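Local structure of Hit-like protein involved in cell-cycle regulation (Bartonella henselae, 3LB5) at residues B[43-48]-B[53-58]; B[65-70]-B[92-97]; B[82-87]-B[122-127]; B[96-101]-B[105-110]. The protein probably binds nucleotides and may hydrolyse nucleoside phosphoramidates, as HINT-type histidine triad proteins do, and may take part in cell-cycle regulation. One frame throughout, in Å; residues are numbered along the deposited sequence.

How the interactions relate
From the N terminus, interaction 1 comes first and closes the short hairpin of strands 44-47 and 51-55. The chain then enters strand 65-69, which pairs with strand 51-55 and opens interaction 2. Interaction 2 closes on helix 81-101. Interaction 3 starts near the beginning of that helix, before interaction 2 has closed, so the two cross. It ends at strand 126-131. Interaction 4 lies within this loop; it begins at Lys96 and Ala97, where interaction 2 ends, and closes on strand 106-113. Interactions 2, 3 and 4 thus lay one helix across strands 65-69, 126-131 and 106-113, while interaction 1 supplies the far edge of the same five-stranded antiparallel sheet.

Interaction 1: residues B[43-48]-B[53-58]; sequences VRVYED and AFMDIM
A classic beta bulge marks the hairpin of strands 44-47 and 51-55: Val45 and Tyr46 both face Ala53. Ala53 N donates to Tyr46 O at 2.8 Å, nearly straight at 172°. Ala53 O receives Val45 N at 2.8 Å and, weakly, Tyr46 N at 3.4 Å. The register slips by one residue here. Next along the ladder, Arg44 and Phe54 form an antiparallel non-hydrogen-bonded pair. Met55 N then reaches Val43 O at 2.9 Å, in the carbonyl plane. A water bridges Val43 N and Met55 O.

The side chains add an apolar layer. Val45 CG2 touches Ala53 CB at 3.7 Å. The other methyl, Val45 CG1, meets Met55 SD at 3.5 Å, and the two side chains cross at about a right angle. Met55 is folded at chi2 (-47°) and chi3 (-66°). Met55 CG also packs on Val43 CG1 at 3.7 Å. Ala154 of helix 147-160 covers Val43 and Val45, and Ile94 covers Val45 and Ala53. The Phe54 side chain comes within about 4 Å of an unidentified ligand and meets Phe32 edge-to-face. The chemistry implies a division of labour: backbone bonds set the slipped register, and buried carbon and sulfur groups pack the hairpin against the helices.

Interaction 2: residues B[65-70]-B[92-97]; sequences TLVIPK and QKIAKA
Ile94 of helix 81-101 reaches onto Thr65 and Val67 of strand 65-69, and its two branches share the work. Ile94 CG2 meets Thr65 CG2 at 3.8 Å and Thr65 CB at 3.9 Å, with the two side chains crossing at about a right angle. Ile94 CG1 lies 3.9 Å from Val67 CG2; here the side chains run past each other in opposite directions. Chi1 of -52° sets Thr65 OG1 beside the backbone N and leaves the methyl to face Ile94. The hydroxyl OG1 is hydrogen-bonded to Gly63 O. Val98 also packs on Thr65, and Val91 on Val67, so this part is wholly buried.

The rest is looser. Beyond Val67 the strand leaves segment 92-97, and Pro69 packs on Thr83 and Val87, earlier in the same helix. Lys70 NZ forms a salt bridge with Glu47. On the helix, Lys93 is exposed to solvent. Gln92 and Lys96 turn to the dimer interface instead: Gln92 bonds to Thr81 and Ala79 of the second subunit, and Lys96 NZ to its Leu77 O. No hydrogen bond joins the two segments. The contact therefore rests on shape and on the exclusion of water from three side chains, and it buries only 114 Å² in all.

Interaction 3: residues B[82-87]-B[122-127]; sequences ETLFPV and YHLHFH
Leu84 and Val87 make an apolar contact with Leu124 and Phe126, between the early part of helix 81-101 and the loop that leads into strand 126-131, with the first residue of that strand. All four side chains are buried. Leu84 and Leu124 meet methyl to methyl, Leu84 CD2 to Leu124 CD2 at 3.7 Å, with their side chains crossing at about a right angle. Val87 CG1 comes to the Phe126 ring, 3.6 Å from Phe126 CE2 and 3.7 Å from Phe126 CD2. Chi1 of 168° swings this methyl out from the helix to the ring, which it meets obliquely. The helix is kinked at Pro86, just before Val87.

The second segment carries the histidine triad signature, His-Leu-His-Phe-His. Leu124 and Phe126 point toward the helix, while His125, between them, points away. In HIT relatives the middle histidine is the nucleophile, and His125 probably holds that place. His125 ND1 donates to His123 O at 2.8 Å and 171°. The acceptor lies in the imidazole plane, which helps to hold the ring's rotation. His123 is held in turn by Pro69 O at NE2 and by the hydroxyl of Tyr26 at ND1. Phe32 meets the His125 ring edge-to-face. Phe126 also packs on Val109 of strand 106-113 and on Ile88 of the second subunit, and Leu84 packs on Gln92 of that subunit.

Interaction 4: residues B[96-101]-B[105-110]; sequences KAVKKA and DGITVM
The last turns of helix 81-101 lie over the start of strand 106-113, with Lys99 and Ile107 as the closest backbone pair, 6.6 Å between their CA atoms. Only three residues separate the two segments, so the chain turns back almost at once. At the turn into the strand, Asp105 and Gly106 both face Arg131 in a classic beta bulge.

Ile107 and Lys99 carry the contact between them. Ile107 points toward the helix and wedges its CG1-CD1 branch against the helix backbone. Ile107 CG1 lies 3.7 Å from Lys99 CB. Ile107 CD1 lies 3.7 Å from Lys99 N and 3.8 Å from Lys99 CB. The same Ile107 CD1 is met by Val98 CG1 at 3.9 Å. From the neighbouring strand 126-131, Pro130 packs on Val98 and Ile128 on Ile107.

The strand is the edge of the sheet within its own chain but not in the dimer. Ile107, Thr108 and Val109 pair in an antiparallel ladder with a strand of the second subunit, which makes one continuous sheet of the two subunits, as in HINT proteins. Ile107 O is hydrogen-bonded to Asn113 ND2 of that subunit, and Thr108 OG1 to its Ser117 OG.

Toward the outside the contact thins. Lys99 stays extended until it bends at chi4 (-76°), and Lys99 CE passes 4.0 Å from Asp105 O. The CB of Asp105 points away from the helix, and Asp105 OD2 is hydrogen-bonded to Glu133 N.

Interaction 1: residues B[43-48]-B[53-58]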
loop_
_atom_site.group_PDB
_atom_site.type_symbol
_atom_site.label_atom_id
_atom_site.label_comp_id
_atom_site.label_asym_id
_atom_site.label_seq_id
_atom_site.Cartn_x
_atom_site.Cartn_y
_atom_site.Cartn_z
ATOM N N VAL B 43 0.044 -15.163 15.142
ATOM C CA VAL B 43 -0.530 -16.226 14.353
ATOM C C VAL B 43 0.012 -15.968 12.961
ATOM O O VAL B 43 -0.518 -15.143 12.214
ATOM C CB VAL B 43 -2.086 -16.212 14.390
ATOM C CG1 VAL B 43 -2.638 -17.375 13.571
ATOM C CG2 VAL B 43 -2.576 -16.296 15.823
ATOM N N ARG B 44 1.108 -16.645 12.647
ATOM C CA ARG B 44 1.835 -16.391 11.417
ATOM C C ARG B 44 1.276 -17.255 10.289
ATOM O O ARG B 44 0.984 -18.428 10.492
ATOM C CB ARG B 44 3.318 -16.705 11.624
ATOM C CG ARG B 44 3.952 -15.908 12.767
ATOM C CD ARG B 44 5.473 -16.067 12.824
ATOM N NE ARG B 44 5.985 -15.309 13.965
ATOM C CZ ARG B 44 7.261 -15.005 14.174
ATOM N NH1 ARG B 44 8.211 -15.399 13.326
ATOM N NH2 ARG B 44 7.590 -14.310 15.247
ATOM N N VAL B 45 1.124 -16.661 9.110
ATOM C CA VAL B 45 0.668 -17.394 7.936
ATOM C C VAL B 45 1.812 -17.685 6.950
ATOM O O VAL B 45 1.749 -18.645 6.198
ATOM C CB VAL B 45 -0.525 -16.694 7.223
ATOM C CG1 VAL B 45 -1.729 -16.602 8.157
ATOM C CG2 VAL B 45 -0.169 -15.305 6.728
ATOM N N TYR B 46 2.852 -16.866 6.969
ATOM C CA TYR B 46 3.957 -16.993 6.019
ATOM C C TYR B 46 5.166 -16.274 6.602
ATOM O O TYR B 46 5.027 -15.300 7.349
ATOM C CB TYR B 46 3.571 -16.406 4.634
ATOM C CG TYR B 46 4.722 -16.266 3.639
ATOM C CD1 TYR B 46 5.192 -17.366 2.932
ATOM C CD2 TYR B 46 5.325 -15.028 3.404
ATOM C CE1 TYR B 46 6.251 -17.253 2.026
ATOM C CE2 TYR B 46 6.398 -14.901 2.501
ATOM C CZ TYR B 46 6.849 -16.024 1.817
ATOM O OH TYR B 46 7.896 -15.927 0.914
ATOM N N GLU B 47 6.350 -16.775 6.253
ATOM C CA GLU B 47 7.600 -16.226 6.731
ATOM C C GLU B 47 8.731 -16.654 5.781
ATOM O O GLU B 47 8.746 -17.775 5.305
ATOM C CB GLU B 47 7.850 -16.750 8.152
ATOM C CG GLU B 47 9.057 -16.173 8.858
ATOM C CD GLU B 47 9.194 -16.628 10.308
ATOM O OE1 GLU B 47 10.253 -16.327 10.887
ATOM O OE2 GLU B 47 8.253 -17.254 10.872
ATOM N N ASP B 48 9.632 -15.731 5.475
ATOM C CA ASP B 48 10.894 -16.071 4.838
ATOM C C ASP B 48 12.015 -15.331 5.578
ATOM O O ASP B 48 11.793 -14.849 6.680
ATOM C CB ASP B 48 10.851 -15.800 3.324
ATOM C CG ASP B 48 10.617 -14.336 2.966
ATOM O OD1 ASP B 48 10.950 -13.412 3.758
ATOM O OD2 ASP B 48 10.122 -14.101 1.829
ATOM N N ALA B 53 4.320 -12.593 7.794
ATOM C CA ALA B 53 2.914 -12.269 7.576
ATOM C C ALA B 53 2.108 -12.951 8.647
ATOM O O ALA B 53 2.299 -14.141 8.913
ATOM C CB ALA B 53 2.446 -12.711 6.164
ATOM N N PHE B 54 1.186 -12.209 9.254
ATOM C CA PHE B 54 0.524 -12.685 10.450
ATOM C C PHE B 54 -0.855 -12.024 10.568
ATOM O O PHE B 54 -1.121 -10.998 9.948
ATOM C CB PHE B 54 1.399 -12.433 11.703
ATOM C CG PHE B 54 1.698 -10.970 11.960
ATOM C CD1 PHE B 54 0.910 -10.229 12.855
ATOM C CD2 PHE B 54 2.774 -10.336 11.326
ATOM C CE1 PHE B 54 1.181 -8.862 13.116
ATOM C CE2 PHE B 54 3.052 -8.958 11.574
ATOM C CZ PHE B 54 2.245 -8.223 12.477
ATOM N N MET B 55 -1.731 -12.669 11.314
ATOM C CA MET B 55 -3.103 -12.218 11.445
ATOM C C MET B 55 -3.186 -10.952 12.284
ATOM O O MET B 55 -2.564 -10.859 13.353
ATOM C CB MET B 55 -3.964 -13.328 12.064
ATOM C CG MET B 55 -3.907 -14.678 11.316
ATOM S SD MET B 55 -4.113 -14.516 9.532
ATOM C CE MET B 55 -5.822 -13.939 9.506
ATOM N N ASP B 56 -3.950 -9.975 11.792
ATOM C CA ASP B 56 -4.307 -8.817 12.602
ATOM C C ASP B 56 -5.279 -9.274 13.700
ATOM O O ASP B 56 -6.278 -9.934 13.400
ATOM C CB ASP B 56 -4.973 -7.748 11.712
ATOM C CG ASP B 56 -5.088 -6.385 12.397
ATOM O OD1 ASP B 56 -5.389 -6.321 13.608
ATOM O OD2 ASP B 56 -4.887 -5.355 11.722
ATOM N N ILE B 57 -4.994 -8.939 14.963
ATOM C CA ILE B 57 -5.850 -9.358 16.088
ATOM C C ILE B 57 -7.112 -8.505 16.288
ATOM O O ILE B 57 -7.992 -8.872 17.072
ATOM C CB ILE B 57 -5.082 -9.494 17.448
ATOM C CG1 ILE B 57 -4.589 -8.132 17.963
ATOM C CG2 ILE B 57 -3.952 -10.564 17.335
ATOM C CD1 ILE B 57 -3.964 -8.194 19.344
ATOM N N MET B 58 -7.203 -7.379 15.588
ATOM C CA MET B 58 -8.452 -6.613 15.568
ATOM C C MET B 58 -8.849 -6.399 14.112
ATOM O O MET B 58 -8.763 -5.281 13.598
ATOM C CB MET B 58 -8.296 -5.282 16.302
ATOM C CG MET B 58 -8.164 -5.411 17.819
ATOM S SD MET B 58 -7.579 -3.855 18.536
ATOM C CE MET B 58 -5.828 -4.002 18.234
HETATM O O HOH W 1 -1.192 -12.673 15.050
#

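Interaction 2: residues B[65-70]-B[92-97]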
loop_
_atom_site.group_PDB
_atom_site.type_symbol
_atom_site.label_atom_id
_atom_site.label_comp_id
_atom_site.label_asym_id
_atom_site.label_seq_id
_atom_site.Cartn_x
_atom_site.Cartn_y
_atom_site.Cartn_z
ATOM N N THR B 65 -4.798 -9.608 7.159
ATOM C CA THR B 65 -3.422 -10.023 7.405
ATOM C C THR B 65 -2.490 -8.814 7.341
ATOM O O THR B 65 -2.724 -7.860 6.562
ATOM C CB THR B 65 -2.992 -11.072 6.359
ATOM O OG1 THR B 65 -3.957 -12.131 6.315
ATOM C CG2 THR B 65 -1.585 -11.670 6.675
ATOM N N LEU B 66 -1.432 -8.866 8.162
ATOM C CA LEU B 66 -0.399 -7.844 8.154
ATOM C C LEU B 66 0.895 -8.428 7.598
ATOM O O LEU B 66 1.235 -9.584 7.879
ATOM C CB LEU B 66 -0.160 -7.319 9.573
ATOM C CG LEU B 66 -1.385 -6.765 10.289
ATOM C CD1 LEU B 66 -1.009 -6.236 11.672
ATOM C CD2 LEU B 66 -2.001 -5.676 9.452
ATOM N N VAL B 67 1.624 -7.631 6.826
ATOM C CA VAL B 67 2.952 -8.077 6.341
ATOM C C VAL B 67 3.993 -7.077 6.846
ATOM O O VAL B 67 3.825 -5.860 6.654
ATOM C CB VAL B 67 3.010 -8.119 4.811
ATOM C CG1 VAL B 67 4.467 -8.306 4.305
ATOM C CG2 VAL B 67 2.129 -9.265 4.272
ATOM N N ILE B 68 5.028 -7.588 7.525
ATOM C CA ILE B 68 6.107 -6.716 8.042
ATOM C C ILE B 68 7.482 -7.179 7.576
ATOM O O ILE B 68 7.714 -8.390 7.441
ATOM C CB ILE B 68 6.137 -6.617 9.622
ATOM C CG1 ILE B 68 6.429 -7.976 10.281
ATOM C CG2 ILE B 68 4.874 -5.953 10.195
ATOM C CD1 ILE B 68 6.571 -7.855 11.852
ATOM N N PRO B 69 8.426 -6.225 7.398
ATOM C CA PRO B 69 9.823 -6.625 7.282
ATOM C C PRO B 69 10.362 -7.104 8.652
ATOM O O PRO B 69 9.911 -6.658 9.703
ATOM C CB PRO B 69 10.510 -5.329 6.855
ATOM C CG PRO B 69 9.666 -4.248 7.538
ATOM C CD PRO B 69 8.270 -4.753 7.482
ATOM N N LYS B 70 11.342 -7.991 8.633
ATOM C CA LYS B 70 12.010 -8.378 9.860
ATOM C C LYS B 70 13.031 -7.282 10.193
ATOM O O LYS B 70 13.404 -7.093 11.367
ATOM C CB LYS B 70 12.698 -9.727 9.662
ATOM C CG LYS B 70 11.735 -10.908 9.671
ATOM C CD LYS B 70 12.505 -12.215 9.525
ATOM C CE LYS B 70 11.603 -13.413 9.847
ATOM N NZ LYS B 70 12.257 -14.730 9.608
ATOM N N GLN B 92 2.080 -9.098 -2.371
ATOM C CA GLN B 92 1.372 -9.647 -3.530
ATOM C C GLN B 92 0.975 -11.099 -3.280
ATOM O O GLN B 92 -0.156 -11.504 -3.556
ATOM C CB GLN B 92 2.202 -9.535 -4.805
ATOM C CG GLN B 92 1.564 -10.272 -5.972
ATOM C CD GLN B 92 2.447 -10.332 -7.185
ATOM O OE1 GLN B 92 3.604 -10.787 -7.125
ATOM N NE2 GLN B 92 1.908 -9.883 -8.315
ATOM N N LYS B 93 1.909 -11.878 -2.744
ATOM C CA LYS B 93 1.657 -13.293 -2.459
ATOM C C LYS B 93 0.501 -13.443 -1.468
ATOM O O LYS B 93 -0.362 -14.292 -1.654
ATOM C CB LYS B 93 2.924 -13.955 -1.921
ATOM C CG LYS B 93 2.900 -15.483 -1.892
ATOM C CD LYS B 93 4.187 -15.993 -1.201
ATOM C CE LYS B 93 4.277 -17.512 -1.205
ATOM N NZ LYS B 93 4.331 -18.119 -2.570
ATOM N N ILE B 94 0.494 -12.616 -0.424
ATOM C CA ILE B 94 -0.576 -12.638 0.586
ATOM C C ILE B 94 -1.913 -12.128 0.047
ATOM O O ILE B 94 -2.952 -12.666 0.410
ATOM C CB ILE B 94 -0.169 -11.877 1.901
ATOM C CG1 ILE B 94 0.943 -12.629 2.640
ATOM C CG2 ILE B 94 -1.355 -11.616 2.839
ATOM C CD1 ILE B 94 0.678 -14.070 3.005
ATOM N N ALA B 95 -1.890 -11.090 -0.796
ATOM C CA ALA B 95 -3.113 -10.532 -1.381
ATOM C C ALA B 95 -3.853 -11.644 -2.136
ATOM O O ALA B 95 -5.042 -11.837 -1.963
ATOM C CB ALA B 95 -2.779 -9.385 -2.332
ATOM N N LYS B 96 -3.107 -12.386 -2.942
ATOM C CA LYS B 96 -3.634 -13.519 -3.695
ATOM C C LYS B 96 -4.132 -14.682 -2.829
ATOM O O LYS B 96 -5.191 -15.246 -3.107
ATOM C CB LYS B 96 -2.589 -14.014 -4.705
ATOM C CG LYS B 96 -2.368 -13.026 -5.855
ATOM C CD LYS B 96 -1.256 -13.464 -6.792
ATOM C CE LYS B 96 -1.734 -14.482 -7.830
ATOM N NZ LYS B 96 -2.902 -14.003 -8.676
ATOM N N ALA B 97 -3.370 -15.053 -1.801
ATOM C CA ALA B 97 -3.782 -16.148 -0.911
ATOM C C ALA B 97 -5.031 -15.789 -0.103
ATOM O O ALA B 97 -5.914 -16.618 0.055
ATOM C CB ALA B 97 -2.663 -16.544 0.007
#

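Interaction 3: residues B[82-87]-B[122-127]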
loop_
_atom_site.group_PDB
_atom_site.type_symbol
_atom_site.label_atom_id
_atom_site.label_comp_id
_atom_site.label_asym_id
_atom_site.label_seq_id
_atom_site.Cartn_x
_atom_site.Cartn_y
_atom_site.Cartn_z
ATOM N N GLU B 82 16.034 -1.543 -0.418
ATOM C CA GLU B 82 16.189 -2.995 -0.664
ATOM C C GLU B 82 15.189 -3.841 0.128
ATOM O O GLU B 82 14.747 -4.907 -0.331
ATOM C CB GLU B 82 17.611 -3.483 -0.372
ATOM C CG GLU B 82 18.653 -3.059 -1.418
ATOM C CD GLU B 82 18.510 -3.777 -2.761
ATOM O OE1 GLU B 82 18.316 -5.014 -2.784
ATOM O OE2 GLU B 82 18.615 -3.102 -3.804
ATOM N N THR B 83 14.826 -3.365 1.312
ATOM C CA THR B 83 13.867 -4.071 2.167
ATOM C C THR B 83 12.491 -4.152 1.518
ATOM O O THR B 83 11.793 -5.162 1.620
ATOM C CB THR B 83 13.767 -3.385 3.550
ATOM O OG1 THR B 83 15.018 -3.520 4.215
ATOM C CG2 THR B 83 12.658 -3.993 4.426
ATOM N N LEU B 84 12.136 -3.090 0.812
ATOM C CA LEU B 84 10.825 -3.015 0.156
ATOM C C LEU B 84 10.557 -4.112 -0.888
ATOM O O LEU B 84 9.410 -4.430 -1.148
ATOM C CB LEU B 84 10.603 -1.610 -0.418
ATOM C CG LEU B 84 10.687 -0.498 0.641
ATOM C CD1 LEU B 84 10.437 0.866 -0.022
ATOM C CD2 LEU B 84 9.735 -0.689 1.846
ATOM N N PHE B 85 11.605 -4.683 -1.480
ATOM C CA PHE B 85 11.418 -5.681 -2.520
ATOM C C PHE B 85 10.814 -6.972 -1.974
ATOM O O PHE B 85 9.720 -7.358 -2.399
ATOM C CB PHE B 85 12.717 -5.886 -3.334
ATOM C CG PHE B 85 13.263 -4.606 -3.913
ATOM C CD1 PHE B 85 12.403 -3.568 -4.289
ATOM C CD2 PHE B 85 14.640 -4.423 -4.066
ATOM C CE1 PHE B 85 12.900 -2.376 -4.803
ATOM C CE2 PHE B 85 15.146 -3.232 -4.589
ATOM C CZ PHE B 85 14.276 -2.213 -4.961
ATOM N N PRO B 86 11.479 -7.622 -0.996
ATOM C CA PRO B 86 10.824 -8.795 -0.416
ATOM C C PRO B 86 9.504 -8.477 0.274
ATOM O O PRO B 86 8.637 -9.341 0.333
ATOM C CB PRO B 86 11.859 -9.332 0.586
ATOM C CG PRO B 86 12.745 -8.207 0.862
ATOM C CD PRO B 86 12.844 -7.466 -0.459
ATOM N N VAL B 87 9.342 -7.261 0.791
ATOM C CA VAL B 87 8.054 -6.878 1.414
ATOM C C VAL B 87 6.929 -6.876 0.379
ATOM O O VAL B 87 5.902 -7.511 0.581
ATOM C CB VAL B 87 8.131 -5.537 2.186
ATOM C CG1 VAL B 87 6.716 -5.002 2.579
ATOM C CG2 VAL B 87 9.005 -5.728 3.482
ATOM N N TYR B 122 4.546 1.693 15.268
ATOM C CA TYR B 122 5.603 2.372 14.522
ATOM C C TYR B 122 6.701 1.437 14.035
ATOM O O TYR B 122 7.886 1.645 14.275
ATOM C CB TYR B 122 6.128 3.566 15.312
ATOM C CG TYR B 122 5.072 4.632 15.349
ATOM C CD1 TYR B 122 4.882 5.474 14.262
ATOM C CD2 TYR B 122 4.211 4.747 16.433
ATOM C CE1 TYR B 122 3.871 6.417 14.253
ATOM C CE2 TYR B 122 3.196 5.715 16.443
ATOM C CZ TYR B 122 3.045 6.540 15.339
ATOM O OH TYR B 122 2.078 7.514 15.335
ATOM N N HIS B 123 6.244 0.378 13.368
ATOM C CA HIS B 123 7.072 -0.505 12.567
ATOM C C HIS B 123 6.394 -0.661 11.181
ATOM O O HIS B 123 5.162 -0.720 11.097
ATOM C CB HIS B 123 7.183 -1.862 13.269
ATOM C CG HIS B 123 8.085 -2.823 12.567
ATOM N ND1 HIS B 123 9.423 -2.932 12.873
ATOM C CD2 HIS B 123 7.851 -3.691 11.554
ATOM C CE1 HIS B 123 9.980 -3.835 12.078
ATOM N NE2 HIS B 123 9.044 -4.325 11.280
ATOM N N LEU B 124 7.174 -0.701 10.102
ATOM C CA LEU B 124 6.597 -0.811 8.745
ATOM C C LEU B 124 5.652 -2.013 8.643
ATOM O O LEU B 124 6.044 -3.120 8.913
ATOM C CB LEU B 124 7.694 -0.899 7.659
ATOM C CG LEU B 124 7.248 -1.021 6.181
ATOM C CD1 LEU B 124 6.282 0.100 5.734
ATOM C CD2 LEU B 124 8.467 -1.086 5.266
ATOM N N HIS B 125 4.387 -1.774 8.324
ATOM C CA HIS B 125 3.475 -2.866 8.034
ATOM C C HIS B 125 2.497 -2.510 6.926
ATOM O O HIS B 125 1.990 -1.384 6.885
ATOM C CB HIS B 125 2.723 -3.335 9.289
ATOM C CG HIS B 125 1.913 -2.265 9.968
ATOM N ND1 HIS B 125 2.494 -1.201 10.624
ATOM C CD2 HIS B 125 0.572 -2.125 10.139
ATOM C CE1 HIS B 125 1.547 -0.432 11.146
ATOM N NE2 HIS B 125 0.372 -0.977 10.880
ATOM N N PHE B 126 2.226 -3.479 6.044
ATOM C CA PHE B 126 1.133 -3.389 5.059
ATOM C C PHE B 126 -0.086 -4.168 5.555
ATOM O O PHE B 126 0.038 -5.287 6.065
ATOM C CB PHE B 126 1.570 -3.939 3.697
ATOM C CG PHE B 126 2.503 -3.029 2.941
ATOM C CD1 PHE B 126 2.061 -2.364 1.808
ATOM C CD2 PHE B 126 3.834 -2.867 3.344
ATOM C CE1 PHE B 126 2.924 -1.511 1.103
ATOM C CE2 PHE B 126 4.715 -2.026 2.635
ATOM C CZ PHE B 126 4.248 -1.348 1.510
ATOM N N HIS B 127 -1.255 -3.542 5.454
ATOM C CA HIS B 127 -2.535 -4.213 5.670
ATOM C C HIS B 127 -3.007 -4.901 4.390
ATOM O O HIS B 127 -3.043 -4.276 3.304
ATOM C CB HIS B 127 -3.616 -3.189 6.064
ATOM C CG HIS B 127 -3.356 -2.505 7.353
ATOM N ND1 HIS B 127 -3.746 -3.045 8.564
ATOM C CD2 HIS B 127 -2.787 -1.309 7.634
ATOM C CE1 HIS B 127 -3.407 -2.218 9.540
ATOM N NE2 HIS B 127 -2.829 -1.155 9.003
#

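Interaction 4: residues B[96-101]-B[105-110]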
loop_
_atom_site.group_PDB
_atom_site.type_symbol
_atom_site.label_atom_id
_atom_site.label_comp_id
_atom_site.label_asym_id
_atom_site.label_seq_id
_atom_site.Cartn_x
_atom_site.Cartn_y
_atom_site.Cartn_z
ATOM N N LYS B 96 -3.107 -12.386 -2.942
ATOM C CA LYS B 96 -3.634 -13.519 -3.695
ATOM C C LYS B 96 -4.132 -14.682 -2.829
ATOM O O LYS B 96 -5.191 -15.246 -3.107
ATOM C CB LYS B 96 -2.589 -14.014 -4.705
ATOM C CG LYS B 96 -2.368 -13.026 -5.855
ATOM C CD LYS B 96 -1.256 -13.464 -6.792
ATOM C CE LYS B 96 -1.734 -14.482 -7.830
ATOM N NZ LYS B 96 -2.902 -14.003 -8.676
ATOM N N ALA B 97 -3.370 -15.053 -1.801
ATOM C CA ALA B 97 -3.782 -16.148 -0.911
ATOM C C ALA B 97 -5.031 -15.789 -0.103
ATOM O O ALA B 97 -5.914 -16.618 0.055
ATOM C CB ALA B 97 -2.663 -16.544 0.007
ATOM N N VAL B 98 -5.075 -14.563 0.422
ATOM C CA VAL B 98 -6.227 -14.077 1.191
ATOM C C VAL B 98 -7.504 -14.041 0.330
ATOM O O VAL B 98 -8.572 -14.453 0.784
ATOM C CB VAL B 98 -5.921 -12.675 1.881
ATOM C CG1 VAL B 98 -7.191 -12.062 2.537
ATOM C CG2 VAL B 98 -4.833 -12.824 2.919
ATOM N N LYS B 99 -7.392 -13.558 -0.912
ATOM C CA LYS B 99 -8.547 -13.486 -1.791
ATOM C C LYS B 99 -9.079 -14.880 -2.100
ATOM O O LYS B 99 -10.288 -15.077 -2.129
ATOM C CB LYS B 99 -8.228 -12.756 -3.098
ATOM C CG LYS B 99 -9.445 -12.509 -4.012
ATOM C CD LYS B 99 -9.058 -11.696 -5.251
ATOM C CE LYS B 99 -10.227 -11.544 -6.229
ATOM N NZ LYS B 99 -10.496 -12.802 -7.023
ATOM N N LYS B 100 -8.174 -15.829 -2.347
ATOM C CA LYS B 100 -8.598 -17.219 -2.612
ATOM C C LYS B 100 -9.150 -17.869 -1.354
ATOM O O LYS B 100 -10.229 -18.438 -1.376
ATOM C CB LYS B 100 -7.444 -18.060 -3.160
ATOM N N ALA B 101 -8.413 -17.763 -0.254
ATOM C CA ALA B 101 -8.802 -18.421 0.990
ATOM C C ALA B 101 -10.187 -17.991 1.490
ATOM O O ALA B 101 -10.890 -18.777 2.136
ATOM C CB ALA B 101 -7.763 -18.202 2.047
ATOM N N ASP B 105 -14.267 -10.766 -2.912
ATOM C CA ASP B 105 -14.564 -10.006 -4.123
ATOM C C ASP B 105 -13.423 -9.044 -4.459
ATOM O O ASP B 105 -13.114 -8.810 -5.626
ATOM C CB ASP B 105 -15.889 -9.258 -3.967
ATOM C CG ASP B 105 -17.074 -10.202 -3.844
ATOM O OD1 ASP B 105 -17.106 -11.221 -4.578
ATOM O OD2 ASP B 105 -17.969 -9.936 -3.011
ATOM N N GLY B 106 -12.780 -8.512 -3.429
ATOM C CA GLY B 106 -11.658 -7.602 -3.626
ATOM C C GLY B 106 -10.618 -7.651 -2.526
ATOM O O GLY B 106 -10.819 -8.283 -1.487
ATOM N N ILE B 107 -9.494 -6.971 -2.759
ATOM C CA ILE B 107 -8.432 -6.877 -1.765
ATOM C C ILE B 107 -7.997 -5.423 -1.646
ATOM O O ILE B 107 -7.584 -4.811 -2.636
ATOM C CB ILE B 107 -7.206 -7.767 -2.134
ATOM C CG1 ILE B 107 -7.563 -9.276 -2.082
ATOM C CG2 ILE B 107 -5.994 -7.415 -1.236
ATOM C CD1 ILE B 107 -7.702 -9.850 -0.663
ATOM N N THR B 108 -8.060 -4.890 -0.424
ATOM C CA THR B 108 -7.531 -3.550 -0.143
ATOM C C THR B 108 -6.177 -3.656 0.555
ATOM O O THR B 108 -6.048 -4.330 1.580
ATOM C CB THR B 108 -8.511 -2.721 0.719
ATOM O OG1 THR B 108 -9.751 -2.565 0.011
ATOM C CG2 THR B 108 -7.927 -1.317 1.016
ATOM N N VAL B 109 -5.173 -2.993 -0.018
ATOM C CA VAL B 109 -3.847 -2.920 0.578
ATOM C C VAL B 109 -3.688 -1.510 1.111
ATOM O O VAL B 109 -3.925 -0.545 0.390
ATOM C CB VAL B 109 -2.746 -3.222 -0.468
ATOM C CG1 VAL B 109 -1.338 -3.011 0.105
ATOM C CG2 VAL B 109 -2.957 -4.637 -1.051
ATOM N N MET B 110 -3.286 -1.378 2.375
ATOM C CA MET B 110 -3.047 -0.048 2.931
ATOM C C MET B 110 -1.725 -0.001 3.656
ATOM O O MET B 110 -1.283 -1.002 4.237
ATOM C CB MET B 110 -4.155 0.361 3.911
ATOM C CG MET B 110 -5.540 0.258 3.320
ATOM S SD MET B 110 -6.740 1.002 4.416
ATOM C CE MET B 110 -6.827 -0.121 5.802
#